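Nucleoside hydrolase, putative (Trypanosoma brucei, PDB 3FZ0) belongs to the nucleoside hydrolase family and holds a calcium ion in an alpha/beta fold built round a mixed beta sheet. Local coordinates at residues V163-S169 / V203-E209; F300-T305 / T317-W321; Y221-R227 / Q243-E247. The protein carries 2 engineered substitutions. One frame throughout, in Å; residues are numbered along the deposited sequence.

Contact 1 (V163-S169 / V203-E209)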
loop_
_atom_site.group_PDB
_atom_site.type_symbol
_atom_site.label_atom_id
_atom_site.label_comp_id
_atom_site.label_asym_id
_atom_site.label_seq_id
_atom_site.Cartn_x
_atom_site.Cartn_y
_atom_site.Cartn_z
ATOM N N VAL B 163 -17.541 -15.113 17.467
ATOM C CA VAL B 163 -16.459 -14.664 18.341
ATOM C C VAL B 163 -15.157 -15.117 17.715
ATOM O O VAL B 163 -15.026 -16.261 17.325
ATOM C CB VAL B 163 -16.620 -15.225 19.741
ATOM C CG1 VAL B 163 -15.614 -14.620 20.644
ATOM C CG2 VAL B 163 -18.016 -14.948 20.251
ATOM N N ILE B 164 -14.220 -14.197 17.562
ATOM C CA ILE B 164 -12.949 -14.515 16.877
ATOM C C ILE B 164 -11.714 -14.251 17.742
ATOM O O ILE B 164 -11.620 -13.221 18.442
ATOM C CB ILE B 164 -12.845 -13.775 15.509
ATOM C CG1 ILE B 164 -12.777 -12.243 15.685
ATOM C CG2 ILE B 164 -14.009 -14.193 14.606
ATOM C CD1 ILE B 164 -12.525 -11.473 14.395
ATOM N N MET B 165 -10.767 -15.181 17.738
ATOM C CA MET B 165 -9.468 -14.846 18.363
ATOM C C MET B 165 -8.591 -14.263 17.267
ATOM O O MET B 165 -8.119 -14.975 16.396
ATOM C CB MET B 165 -8.797 -16.045 19.069
ATOM C CG MET B 165 -7.685 -15.605 19.985
ATOM S SD MET B 165 -6.232 -15.039 19.074
ATOM C CE MET B 165 -5.780 -13.554 19.969
ATOM N N ASN B 166 -8.391 -12.954 17.336
ATOM C CA ASN B 166 -7.945 -12.154 16.178
ATOM C C ASN B 166 -7.522 -10.718 16.550
ATOM O O ASN B 166 -8.161 -10.066 17.394
ATOM C CB ASN B 166 -9.048 -12.138 15.105
ATOM C CG ASN B 166 -8.575 -11.536 13.766
ATOM O OD1 ASN B 166 -8.522 -10.310 13.598
ATOM N ND2 ASN B 166 -8.267 -12.401 12.804
ATOM N N GLY B 167 -6.444 -10.242 15.941
ATOM C CA GLY B 167 -6.071 -8.854 16.039
ATOM C C GLY B 167 -5.526 -8.347 17.354
ATOM O O GLY B 167 -5.179 -9.121 18.264
ATOM N N THR B 168 -5.392 -7.026 17.435
ATOM C CA THR B 168 -4.868 -6.365 18.622
ATOM C C THR B 168 -5.831 -5.231 19.027
ATOM O O THR B 168 -6.714 -4.823 18.228
ATOM C CB THR B 168 -3.491 -5.747 18.340
ATOM O OG1 THR B 168 -3.682 -4.551 17.565
ATOM C CG2 THR B 168 -2.596 -6.725 17.581
ATOM N N SER B 169 -5.682 -4.737 20.250
ATOM C CA SER B 169 -6.379 -3.541 20.650
ATOM C C SER B 169 -5.429 -2.360 20.802
ATOM O O SER B 169 -5.859 -1.246 21.026
ATOM C CB SER B 169 -7.178 -3.757 21.930
ATOM O OG SER B 169 -6.349 -4.223 22.955
ATOM N N VAL B 203 -19.427 -8.510 15.616
ATOM C CA VAL B 203 -18.315 -9.451 15.812
ATOM C C VAL B 203 -17.656 -9.125 17.154
ATOM O O VAL B 203 -17.406 -7.947 17.439
ATOM C CB VAL B 203 -17.260 -9.275 14.677
ATOM C CG1 VAL B 203 -16.052 -10.219 14.869
ATOM C CG2 VAL B 203 -17.895 -9.423 13.281
ATOM N N GLN B 204 -17.403 -10.136 17.985
ATOM C CA GLN B 204 -16.625 -9.960 19.223
ATOM C C GLN B 204 -15.155 -10.239 18.954
ATOM O O GLN B 204 -14.778 -11.361 18.565
ATOM C CB GLN B 204 -17.124 -10.887 20.331
ATOM C CG GLN B 204 -18.637 -10.835 20.540
ATOM C CD GLN B 204 -19.111 -9.505 21.062
ATOM O OE1 GLN B 204 -18.717 -9.095 22.152
ATOM N NE2 GLN B 204 -19.952 -8.804 20.281
ATOM N N LEU B 205 -14.320 -9.223 19.148
ATOM C CA LEU B 205 -12.899 -9.340 18.823
ATOM C C LEU B 205 -12.095 -9.692 20.065
ATOM O O LEU B 205 -11.753 -8.821 20.879
ATOM C CB LEU B 205 -12.376 -8.054 18.161
ATOM C CG LEU B 205 -10.948 -8.045 17.599
ATOM C CD1 LEU B 205 -10.767 -8.660 16.179
ATOM C CD2 LEU B 205 -10.377 -6.597 17.645
ATOM N N VAL B 206 -11.786 -10.969 20.227
ATOM C CA VAL B 206 -10.930 -11.379 21.332
ATOM C C VAL B 206 -9.466 -11.254 20.870
ATOM O O VAL B 206 -8.899 -12.149 20.206
ATOM C CB VAL B 206 -11.327 -12.748 21.855
ATOM C CG1 VAL B 206 -10.481 -13.140 23.104
ATOM C CG2 VAL B 206 -12.864 -12.752 22.158
ATOM N N ASN B 207 -8.887 -10.103 21.207
ATOM C CA ASN B 207 -7.597 -9.692 20.677
ATOM C C ASN B 207 -6.472 -10.144 21.578
ATOM O O ASN B 207 -6.695 -10.555 22.727
ATOM C CB ASN B 207 -7.541 -8.166 20.511
ATOM C CG ASN B 207 -8.008 -7.439 21.748
ATOM O OD1 ASN B 207 -7.245 -7.213 22.684
ATOM N ND2 ASN B 207 -9.293 -7.113 21.784
ATOM N N TRP B 208 -5.256 -10.013 21.057
ATOM C CA TRP B 208 -4.046 -10.427 21.751
ATOM C C TRP B 208 -3.898 -9.846 23.172
ATOM O O TRP B 208 -3.704 -10.611 24.136
ATOM C CB TRP B 208 -2.829 -10.085 20.881
ATOM C CG TRP B 208 -1.479 -10.269 21.531
ATOM C CD1 TRP B 208 -0.563 -9.284 21.783
ATOM C CD2 TRP B 208 -0.882 -11.495 21.969
ATOM N NE1 TRP B 208 0.547 -9.815 22.334
ATOM C CE2 TRP B 208 0.397 -11.170 22.467
ATOM C CE3 TRP B 208 -1.307 -12.834 22.007
ATOM C CZ2 TRP B 208 1.277 -12.148 23.031
ATOM C CZ3 TRP B 208 -0.429 -13.816 22.546
ATOM C CH2 TRP B 208 0.840 -13.461 23.054
ATOM N N GLU B 209 -3.996 -8.526 23.308
ATOM C CA GLU B 209 -3.725 -7.859 24.596
ATOM C C GLU B 209 -4.717 -8.256 25.677
ATOM O O GLU B 209 -4.346 -8.475 26.800
ATOM C CB GLU B 209 -3.665 -6.332 24.465
ATOM C CG GLU B 209 -2.517 -5.820 23.568
ATOM C CD GLU B 209 -2.899 -5.699 22.083
ATOM O OE1 GLU B 209 -3.843 -6.387 21.656
ATOM O OE2 GLU B 209 -2.260 -4.913 21.338
#

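Contact 2 (F300-T305 / T317-W321)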
loop_
_atom_site.group_PDB
_atom_site.type_symbol
_atom_site.label_atom_id
_atom_site.label_comp_id
_atom_site.label_asym_id
_atom_site.label_seq_id
_atom_site.Cartn_x
_atom_site.Cartn_y
_atom_site.Cartn_z
ATOM N N PHE B 300 -15.387 -2.214 24.124
ATOM C CA PHE B 300 -15.621 -0.978 23.411
ATOM C C PHE B 300 -16.195 -1.264 22.019
ATOM O O PHE B 300 -15.507 -1.805 21.137
ATOM C CB PHE B 300 -14.345 -0.119 23.342
ATOM C CG PHE B 300 -14.569 1.228 22.701
ATOM C CD1 PHE B 300 -15.432 2.162 23.293
ATOM C CD2 PHE B 300 -13.953 1.554 21.492
ATOM C CE1 PHE B 300 -15.680 3.427 22.683
ATOM C CE2 PHE B 300 -14.190 2.816 20.883
ATOM C CZ PHE B 300 -15.046 3.751 21.475
ATOM N N LEU B 301 -17.467 -0.923 21.847
ATOM C CA LEU B 301 -18.157 -1.138 20.583
ATOM C C LEU B 301 -17.890 0.025 19.631
ATOM O O LEU B 301 -18.239 1.177 19.922
ATOM C CB LEU B 301 -19.660 -1.335 20.835
ATOM C CG LEU B 301 -20.634 -1.460 19.636
ATOM C CD1 LEU B 301 -20.229 -2.576 18.664
ATOM C CD2 LEU B 301 -22.104 -1.633 20.071
ATOM N N THR B 302 -17.275 -0.266 18.489
ATOM C CA THR B 302 -16.978 0.794 17.509
ATOM C C THR B 302 -16.767 0.185 16.128
ATOM O O THR B 302 -17.064 -0.992 15.947
ATOM C CB THR B 302 -15.738 1.613 17.928
ATOM O OG1 THR B 302 -15.522 2.666 16.986
ATOM C CG2 THR B 302 -14.499 0.707 18.004
ATOM N N TYR B 303 -16.236 0.974 15.185
ATOM C CA TYR B 303 -15.848 0.479 13.863
ATOM C C TYR B 303 -14.406 -0.028 13.851
ATOM O O TYR B 303 -13.484 0.685 14.258
ATOM C CB TYR B 303 -15.997 1.560 12.800
ATOM C CG TYR B 303 -15.562 1.101 11.426
ATOM C CD1 TYR B 303 -16.397 0.267 10.641
ATOM C CD2 TYR B 303 -14.326 1.502 10.892
ATOM C CE1 TYR B 303 -16.008 -0.164 9.378
ATOM C CE2 TYR B 303 -13.924 1.080 9.623
ATOM C CZ TYR B 303 -14.769 0.242 8.879
ATOM O OH TYR B 303 -14.380 -0.173 7.629
ATOM N N VAL B 304 -14.241 -1.260 13.371
ATOM C CA VAL B 304 -12.966 -1.917 13.247
ATOM C C VAL B 304 -12.822 -2.498 11.840
ATOM O O VAL B 304 -13.798 -2.985 11.238
ATOM C CB VAL B 304 -12.853 -3.030 14.316
ATOM C CG1 VAL B 304 -11.592 -3.865 14.159
ATOM C CG2 VAL B 304 -12.903 -2.405 15.693
ATOM N N THR B 305 -11.605 -2.404 11.303
ATOM C CA THR B 305 -11.255 -3.106 10.069
ATOM C C THR B 305 -9.812 -3.617 10.100
ATOM O O THR B 305 -9.096 -3.359 11.046
ATOM C CB THR B 305 -11.573 -2.266 8.814
ATOM O OG1 THR B 305 -11.616 -3.131 7.686
ATOM C CG2 THR B 305 -10.556 -1.184 8.567
ATOM N N THR B 317 -4.911 -4.301 13.031
ATOM C CA THR B 317 -6.246 -3.984 13.452
ATOM C C THR B 317 -6.385 -2.464 13.569
ATOM O O THR B 317 -5.707 -1.836 14.377
ATOM C CB THR B 317 -6.498 -4.649 14.789
ATOM O OG1 THR B 317 -6.138 -6.018 14.647
ATOM C CG2 THR B 317 -7.958 -4.540 15.214
ATOM N N CYS B 318 -7.269 -1.895 12.750
ATOM C CA CYS B 318 -7.634 -0.488 12.813
ATOM C C CYS B 318 -8.948 -0.264 13.546
ATOM O O CYS B 318 -9.970 -0.810 13.172
ATOM C CB CYS B 318 -7.749 0.052 11.391
ATOM S SG CYS B 318 -6.302 -0.430 10.453
ATOM N N ILE B 319 -8.913 0.584 14.568
ATOM C CA ILE B 319 -10.026 0.805 15.471
ATOM C C ILE B 319 -10.368 2.303 15.535
ATOM O O ILE B 319 -9.493 3.128 15.727
ATOM C CB ILE B 319 -9.648 0.294 16.874
ATOM C CG1 ILE B 319 -9.034 -1.114 16.801
ATOM C CG2 ILE B 319 -10.857 0.368 17.844
ATOM C CD1 ILE B 319 -8.987 -1.817 18.139
ATOM N N ASP B 320 -11.643 2.651 15.343
ATOM C CA ASP B 320 -12.107 4.041 15.375
ATOM C C ASP B 320 -12.359 4.418 16.834
ATOM O O ASP B 320 -13.476 4.328 17.321
ATOM C CB ASP B 320 -13.406 4.126 14.555
ATOM C CG ASP B 320 -13.755 5.539 14.101
ATOM O OD1 ASP B 320 -13.164 6.518 14.600
ATOM O OD2 ASP B 320 -14.636 5.676 13.221
ATOM N N TRP B 321 -11.317 4.805 17.550
ATOM C CA TRP B 321 -11.436 5.128 18.970
ATOM C C TRP B 321 -12.299 6.377 19.324
ATOM O O TRP B 321 -12.869 6.423 20.429
ATOM C CB TRP B 321 -10.027 5.232 19.603
ATOM C CG TRP B 321 -9.300 3.902 19.692
ATOM C CD1 TRP B 321 -8.359 3.407 18.817
ATOM C CD2 TRP B 321 -9.478 2.898 20.695
ATOM N NE1 TRP B 321 -7.932 2.169 19.231
ATOM C CE2 TRP B 321 -8.604 1.825 20.374
ATOM C CE3 TRP B 321 -10.286 2.798 21.844
ATOM C CZ2 TRP B 321 -8.530 0.651 21.149
ATOM C CZ3 TRP B 321 -10.195 1.617 22.651
ATOM C CH2 TRP B 321 -9.323 0.568 22.290
#

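Contact 3 (Y221-R227 / Q243-E247)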
loop_
_atom_site.group_PDB
_atom_site.type_symbol
_atom_site.label_atom_id
_atom_site.label_comp_id
_atom_site.label_asym_id
_atom_site.label_seq_id
_atom_site.Cartn_x
_atom_site.Cartn_y
_atom_site.Cartn_z
ATOM N N TYR B 221 -0.854 -23.711 36.507
ATOM C CA TYR B 221 -0.636 -24.827 35.589
ATOM C C TYR B 221 -0.162 -26.087 36.317
ATOM O O TYR B 221 -0.680 -27.175 36.086
ATOM C CB TYR B 221 0.374 -24.458 34.495
ATOM C CG TYR B 221 0.650 -25.601 33.556
ATOM C CD1 TYR B 221 -0.275 -25.956 32.558
ATOM C CD2 TYR B 221 1.841 -26.333 33.649
ATOM C CE1 TYR B 221 -0.012 -27.008 31.680
ATOM C CE2 TYR B 221 2.109 -27.372 32.783
ATOM C CZ TYR B 221 1.181 -27.708 31.794
ATOM O OH TYR B 221 1.439 -28.755 30.909
ATOM N N ASP B 222 0.818 -25.927 37.198
ATOM C CA ASP B 222 1.374 -27.066 37.914
ATOM C C ASP B 222 0.264 -27.802 38.668
ATOM O O ASP B 222 0.263 -29.029 38.697
ATOM C CB ASP B 222 2.520 -26.645 38.844
ATOM C CG ASP B 222 3.828 -26.398 38.093
ATOM O OD1 ASP B 222 3.877 -26.643 36.873
ATOM O OD2 ASP B 222 4.825 -25.964 38.721
ATOM N N LYS B 223 -0.672 -27.055 39.254
ATOM C CA LYS B 223 -1.783 -27.637 39.998
ATOM C C LYS B 223 -2.819 -28.238 39.056
ATOM O O LYS B 223 -3.377 -29.289 39.334
ATOM C CB LYS B 223 -2.442 -26.609 40.900
ATOM C CG LYS B 223 -1.730 -26.390 42.211
ATOM C CD LYS B 223 -2.124 -25.048 42.829
ATOM C CE LYS B 223 -1.523 -24.873 44.231
ATOM N NZ LYS B 223 -1.823 -23.514 44.810
ATOM N N LEU B 224 -3.042 -27.582 37.926
ATOM C CA LEU B 224 -3.930 -28.079 36.886
ATOM C C LEU B 224 -3.593 -29.539 36.521
ATOM O O LEU B 224 -4.488 -30.389 36.441
ATOM C CB LEU B 224 -3.868 -27.146 35.654
ATOM C CG LEU B 224 -4.963 -27.241 34.581
ATOM C CD1 LEU B 224 -6.294 -26.800 35.179
ATOM C CD2 LEU B 224 -4.637 -26.512 33.273
ATOM N N VAL B 225 -2.306 -29.845 36.345
ATOM C CA VAL B 225 -1.892 -31.150 35.815
ATOM C C VAL B 225 -1.425 -32.142 36.886
ATOM O O VAL B 225 -0.804 -33.171 36.566
ATOM C CB VAL B 225 -0.801 -31.016 34.690
ATOM C CG1 VAL B 225 -1.364 -30.417 33.469
ATOM C CG2 VAL B 225 0.419 -30.247 35.152
ATOM N N ASN B 226 -1.734 -31.795 38.145
ATOM C CA ASN B 226 -1.451 -32.568 39.347
ATOM C C ASN B 226 0.012 -32.759 39.687
ATOM O O ASN B 226 0.400 -33.728 40.324
ATOM C CB ASN B 226 -2.162 -33.915 39.316
ATOM C CG ASN B 226 -3.382 -33.961 40.219
ATOM O OD1 ASN B 226 -4.010 -32.932 40.548
ATOM N ND2 ASN B 226 -3.743 -35.173 40.611
ATOM N N ARG B 227 0.841 -31.828 39.260
ATOM C CA ARG B 227 2.177 -31.827 39.790
ATOM C C ARG B 227 2.141 -31.397 41.242
ATOM O O ARG B 227 1.462 -30.437 41.627
ATOM C CB ARG B 227 3.090 -30.907 38.999
ATOM C CG ARG B 227 3.397 -31.454 37.641
ATOM C CD ARG B 227 3.884 -30.341 36.793
ATOM N NE ARG B 227 4.361 -30.821 35.527
ATOM C CZ ARG B 227 4.749 -30.030 34.547
ATOM N NH1 ARG B 227 4.710 -28.703 34.698
ATOM N NH2 ARG B 227 5.151 -30.573 33.408
ATOM N N GLN B 243 -5.480 -34.435 32.574
ATOM C CA GLN B 243 -4.244 -33.787 33.026
ATOM C C GLN B 243 -3.022 -34.341 32.300
ATOM O O GLN B 243 -2.165 -33.582 31.864
ATOM C CB GLN B 243 -4.085 -33.915 34.532
ATOM C CG GLN B 243 -5.255 -33.352 35.340
ATOM C CD GLN B 243 -5.203 -33.822 36.777
ATOM O OE1 GLN B 243 -5.112 -35.015 37.013
ATOM N NE2 GLN B 243 -5.229 -32.899 37.737
ATOM N N GLU B 244 -2.971 -35.658 32.140
ATOM C CA GLU B 244 -1.850 -36.303 31.430
ATOM C C GLU B 244 -1.693 -35.733 30.013
ATOM O O GLU B 244 -0.595 -35.340 29.605
ATOM C CB GLU B 244 -2.020 -37.817 31.380
ATOM C CG GLU B 244 -1.035 -38.483 30.449
ATOM C CD GLU B 244 -1.156 -39.978 30.455
ATOM O OE1 GLU B 244 -0.641 -40.582 29.495
ATOM O OE2 GLU B 244 -1.752 -40.556 31.405
ATOM N N PHE B 245 -2.815 -35.659 29.306
ATOM C CA PHE B 245 -2.859 -35.117 27.965
ATOM C C PHE B 245 -2.411 -33.649 27.928
ATOM O O PHE B 245 -1.617 -33.284 27.073
ATOM C CB PHE B 245 -4.268 -35.309 27.359
ATOM C CG PHE B 245 -4.436 -34.723 25.974
ATOM C CD1 PHE B 245 -4.244 -35.504 24.849
ATOM C CD2 PHE B 245 -4.828 -33.399 25.801
ATOM C CE1 PHE B 245 -4.424 -34.968 23.563
ATOM C CE2 PHE B 245 -5.009 -32.853 24.518
ATOM C CZ PHE B 245 -4.813 -33.628 23.410
ATOM N N ILE B 246 -2.925 -32.820 28.841
ATOM C CA ILE B 246 -2.521 -31.422 28.911
ATOM C C ILE B 246 -1.029 -31.313 29.207
ATOM O O ILE B 246 -0.338 -30.569 28.536
ATOM C CB ILE B 246 -3.412 -30.561 29.891
ATOM C CG1 ILE B 246 -4.875 -30.534 29.385
ATOM C CG2 ILE B 246 -2.814 -29.108 30.096
ATOM C CD1 ILE B 246 -5.851 -29.868 30.327
ATOM N N GLU B 247 -0.512 -32.097 30.144
ATOM C CA GLU B 247 0.942 -32.075 30.399
ATOM C C GLU B 247 1.765 -32.381 29.142
ATOM O O GLU B 247 2.782 -31.720 28.898
ATOM C CB GLU B 247 1.380 -32.972 31.574
ATOM C CG GLU B 247 2.779 -32.688 32.049
ATOM C CD GLU B 247 3.288 -33.645 33.134
ATOM O OE1 GLU B 247 4.324 -33.330 33.734
ATOM O OE2 GLU B 247 2.677 -34.713 33.400
#

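Contact 1 (V163-S169 / V203-E209)
Ile164 sits against Leu205 where strands 163-165 and 203-206 run side by side in parallel, their axes 25° apart and 5.0 Å at closest approach. Ile164 is gripped on both backbone sides: its N gives a nearly straight bond to Gln204 O (177° at the hydrogen), and its O accepts from Val206 N. Asn166 N then bonds to Val206 O, and Trp208 N to Gly167 O, so backbone bonds, though not sheet pairing, carry on past the strand ends.

On one face Val163 CG1 meets Val206 CG2 at 3.7 Å. Met165 lies on that face too. Its chain is bent, which brings CE to 3.4 Å from Val206 O. On the other face Ile164 CD1 touches both Val203 CG1 and Leu205 CD1, each at 3.8 Å. Ile164 CG1 stands between the backbone N and the carbonyl carbon (chi1 65°), and this turns CD1 toward the neighbouring strand.

Beyond the strands the contact becomes polar. Glu209 OE1 takes the bond from Ser169 N at 2.8 Å, met from above the carboxylate plane. Ser169 OG donates to Asn207 OD1 at 3.1 Å, this time from above the plane of the amide carbonyl. Asn207 is the N-cap of helix 208-212: its OD1 also accepts from Val210 N, and its ND2 bonds to Ile340 O.

Met165 also touches Asp283, a calcium ligand, and Trp208 NE1 bonds to Tyr322 OH of the second subunit. Helix 282-291 covers the Val163, Met165 and Val206 face. Both strands are interior to the main sheet, between strands 127-133 and 337-343.

Contact 2 (F300-T305 / T317-W321)
Thr302 meets Asp320 and Ile319 through both branches of its side chain. CB lies 3.6 Å from Asp320 O, and OG1, opposite the backbone N (chi1 -177°), donates to that oxygen at 2.7 Å, tilted 24° from the carbonyl plane. CG2, between the backbone N and the carbonyl carbon, touches Ile319 CG2 at 3.7 Å.

Backbone bonds take over from there. Asp320 N donates to Tyr303 O. Thr305 and Cys318 form a hydrogen-bonded antiparallel pair, bonded both ways, while Val304 and Ile319 form a non-hydrogen-bonded pair. Their side chains lie side by side and point the same way, with CG2 of Val304 4.1 Å from CG2 of Ile319.

At the far end Phe300 and Trp321 have planes only 4° apart. The rings are slid so far that they barely overlap, and the centroid of the Trp321 six-membered ring is 5.5 Å from that of Phe300. Phe300 CD2 comes 3.9 Å from Trp321 CE3 and from CZ3 alike. Asp320 O lies at the edge of the Phe300 ring. Ile319 CG2 sits over one face of the Trp321 ring, toward its rim. Lys172 of the second subunit makes a cation-pi contact with Trp321.

The two strands are a beta hairpin at one margin of the main sheet. Strand 337-343 flanks 296-306 on its inner side and touches Val304 and Ile319. Helix 187-195 packs on Val304 and Thr305.

Contact 3 (Y221-R227 / Q243-E247)
Arg227 and Glu247 form the charged part of this contact. Arg227 reaches Glu247 side-on with two nitrogens, both to one oxygen: NH2 is 2.9 Å and NE 3.1 Å from Glu247 OE1. The oxygen lies at the edge of the guanidinium, near its plane, and the carboxylate is turned 74° against that plane. NH2 uses the anti lone pair of OE1, whereas NE comes from above the carboxylate. Both chains are extended, which lets the charged groups meet. Arg227 NH1 also bonds to Asp222 OD1 at 3.1 Å, so the three residues make a salt-bridge network. Arg227 NH1 has a second acid, Glu254, and Asp222 OD1 a second base, Arg258. With acids at two edges the guanidinium is probably fixed in its rotation.

Among the uncharged polar bonds, Gln243 NE2 is the main donor. It bonds to Leu224 O at 2.9 Å, approaching from above the carbonyl plane, and more weakly to Asn226 OD1. The Gln243 and Asn226 amide planes are 55° apart. CG of Gln243 is anti to the carbonyl carbon (chi1 -57°), and the chain beyond it runs out extended to the end of the other helix. A weak bond joins Tyr221 OH to Ile246 O.

The apolar contacts centre on Ile246 CG2. It meets Tyr221 CE1 at 3.8 Å and Val225 CG1 at 3.9 Å. Within its own segment, Val225 CG2 lies over one face of the Tyr221 ring, toward the rim.

Helix 218-224 ends here in a Schellman motif. Arg227 N bonds to Asp222 O and Asn226 N to Lys223 O, with Asn226, at positive phi, as the C-prime residue. The side chain of Gln243, from helix 241-249, thus binds a carbonyl at a Schellman-terminated helix end.

How the contacts relate
Along the chain, contact 1 comes first. It brings 203-209 back to 163-169 after 33 residues that include helices 181-185 and 187-195. Contact 3 follows, closing a loop of 15 residues between 221-227 and 243-247, which lie on helices 218-224 and 241-249. Contact 2 closes last, across 11 residues of a hairpin. The three loops are in series, so none encloses or crosses another. Contacts 1 and 2 belong to the same sheet and touch: Thr168 N probably bonds to Thr317 OG1, and Ser169 O packs on Trp321 CZ2. Contact 3 joins two helices remote from that sheet margin, its centre about 38 Å from the centre of contact 2, across the chain's middle.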